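Local coordinates for cell shape determining protein MreC (Streptococcus pneumoniae, PDB 2QF5) that takes part in forming and maintaining cell shape, probably as part of the elongasome that synthesizes peripheral peptidoglycan, at residues Thr6-Ala11 against Glu162-Ser167. Numbering follows the deposited sequence.
Sequences TKTLAA and ELVGNS
The first and last strands of the modelled chain, 6-16 and 160-166, meet here as antiparallel neighbours and close one of the two six-stranded barrels in this part of MreC, which is probably extracellular. K7 and G165 form a hydrogen-bonded pair: K7 N donates to G165 O at 2.9 Å and G165 N donates back to K7 O. The L9-L163 pair is less even, since L163 N hydrogen-bonds L9 O at 2.7 Å whereas the bond from L9 N to L163 O is weak, bent to 123° at the hydrogen. Between these two pairs T8 faces V164 in a non-hydrogen-bonded pair, where T8 CA comes within 3.2 Å of L163 O in a CA-H...O contact.

On the face of T8 and V164 three methyls meet. V164 chi1 of 69° turns CG2 away from its own nitrogen and out to the CG2 methyls of T6 and T8, each at 3.7 Å; T6 diverges from N166, yet its methyl still arrives here. The beta-branched side chains suit extended backbone and cross at a slant. On the face of K7 and L9, L9 CB meets L163 CB at 4.0 Å, while L163 also packs on A41 and L27 of adjoining strands. G165 has no side chain, and K7 extends along this side: with chi1 at 51° its methylenes run past the carbonyl oxygens of G165 and N166, CE coming 3.3 Å from N166 O, and the amino group continues to a hydrogen bond with S36 OG.

Three good backbone bonds and one weak one therefore join chain ends some 150 residues apart, and small apolar contacts on both faces supplement a seam that depends chiefly on main-chain atoms.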
loop_
_atom_site.group_PDB
_atom_site.type_symbol
_atom_site.label_atom_id
_atom_site.label_comp_id
_atom_site.label_asym_id
_atom_site.label_seq_id
_atom_site.Cartn_x
_atom_site.Cartn_y
_atom_site.Cartn_z
ATOM N N THR A 6 -4.672 14.530 -9.343
ATOM C CA THR A 6 -4.749 13.934 -8.007
ATOM C C THR A 6 -5.758 14.591 -7.049
ATOM O O THR A 6 -5.788 15.806 -6.911
ATOM C CB THR A 6 -3.335 13.924 -7.351
ATOM O OG1 THR A 6 -2.620 12.754 -7.777
ATOM C CG2 THR A 6 -3.423 13.907 -5.852
ATOM N N LYS A 7 -6.563 13.757 -6.380
ATOM C CA LYS A 7 -7.430 14.197 -5.275
ATOM C C LYS A 7 -6.912 13.662 -3.947
ATOM O O LYS A 7 -6.679 12.470 -3.784
ATOM C CB LYS A 7 -8.901 13.811 -5.481
ATOM C CG LYS A 7 -9.189 12.361 -5.816
ATOM C CD LYS A 7 -10.578 12.211 -6.469
ATOM C CE LYS A 7 -10.925 10.738 -6.721
ATOM N NZ LYS A 7 -12.341 10.548 -7.128
ATOM N N THR A 8 -6.718 14.572 -3.009
ATOM C CA THR A 8 -6.178 14.235 -1.717
ATOM C C THR A 8 -7.139 14.714 -0.605
ATOM O O THR A 8 -7.936 15.596 -0.812
ATOM C CB THR A 8 -4.742 14.792 -1.562
ATOM O OG1 THR A 8 -4.766 16.213 -1.558
ATOM C CG2 THR A 8 -3.847 14.326 -2.698
ATOM N N LEU A 9 -7.056 14.069 0.552
ATOM C CA LEU A 9 -8.045 14.140 1.616
ATOM C C LEU A 9 -7.295 13.699 2.862
ATOM O O LEU A 9 -6.567 12.729 2.813
ATOM C CB LEU A 9 -9.181 13.140 1.302
ATOM C CG LEU A 9 -10.606 13.262 1.848
ATOM C CD1 LEU A 9 -11.450 12.189 1.208
ATOM C CD2 LEU A 9 -10.710 13.136 3.345
ATOM N N ALA A 10 -7.443 14.407 3.969
ATOM C CA ALA A 10 -6.893 13.964 5.244
ATOM C C ALA A 10 -8.073 13.495 6.078
ATOM O O ALA A 10 -9.171 14.075 5.996
ATOM C CB ALA A 10 -6.140 15.097 5.945
ATOM N N ALA A 11 -7.858 12.430 6.846
ATOM C CA ALA A 11 -8.880 11.893 7.747
ATOM C C ALA A 11 -8.245 11.236 8.981
ATOM O O ALA A 11 -7.080 10.838 8.972
ATOM C CB ALA A 11 -9.803 10.904 6.996
ATOM N N GLU A 162 -3.573 10.206 5.013
ATOM C CA GLU A 162 -3.811 10.951 3.782
ATOM C C GLU A 162 -4.399 9.983 2.731
ATOM O O GLU A 162 -3.749 9.019 2.308
ATOM C CB GLU A 162 -2.518 11.620 3.277
ATOM C CG GLU A 162 -2.565 12.077 1.807
ATOM C CD GLU A 162 -1.181 12.399 1.191
ATOM O OE1 GLU A 162 -0.211 12.695 1.940
ATOM O OE2 GLU A 162 -1.076 12.357 -0.068
ATOM N N LEU A 163 -5.639 10.232 2.324
ATOM C CA LEU A 163 -6.236 9.482 1.231
ATOM C C LEU A 163 -5.871 10.166 -0.091
ATOM O O LEU A 163 -6.017 11.388 -0.234
ATOM C CB LEU A 163 -7.750 9.374 1.396
ATOM C CG LEU A 163 -8.261 8.532 2.567
ATOM C CD1 LEU A 163 -9.796 8.546 2.555
ATOM C CD2 LEU A 163 -7.699 7.109 2.489
ATOM N N VAL A 164 -5.377 9.381 -1.042
ATOM C CA VAL A 164 -4.977 9.908 -2.353
ATOM C C VAL A 164 -5.481 9.019 -3.494
ATOM O O VAL A 164 -5.376 7.801 -3.453
ATOM C CB VAL A 164 -3.453 10.080 -2.471
ATOM C CG1 VAL A 164 -2.785 8.743 -2.508
ATOM C CG2 VAL A 164 -3.104 10.872 -3.741
ATOM N N GLY A 165 -6.034 9.652 -4.517
ATOM C CA GLY A 165 -6.601 8.929 -5.634
ATOM C C GLY A 165 -6.450 9.726 -6.892
ATOM O O GLY A 165 -6.155 10.917 -6.853
ATOM N N ASN A 166 -6.655 9.056 -8.020
ATOM C CA ASN A 166 -6.563 9.720 -9.299
ATOM C C ASN A 166 -7.863 10.441 -9.488
ATOM O O ASN A 166 -8.911 9.875 -9.182
ATOM C CB ASN A 166 -6.341 8.722 -10.432
ATOM C CG ASN A 166 -5.354 9.214 -11.431
ATOM O OD1 ASN A 166 -5.697 9.447 -12.586
ATOM N ND2 ASN A 166 -4.103 9.397 -10.991
ATOM N N SER A 167 -7.789 11.669 -10.003
ATOM C CA SER A 167 -8.947 12.559 -10.125
ATOM C C SER A 167 -9.977 12.031 -11.120
ATOM O O SER A 167 -11.173 12.292 -10.966
ATOM C CB SER A 167 -8.490 13.963 -10.535
ATOM O OG SER A 167 -7.460 14.425 -9.675
#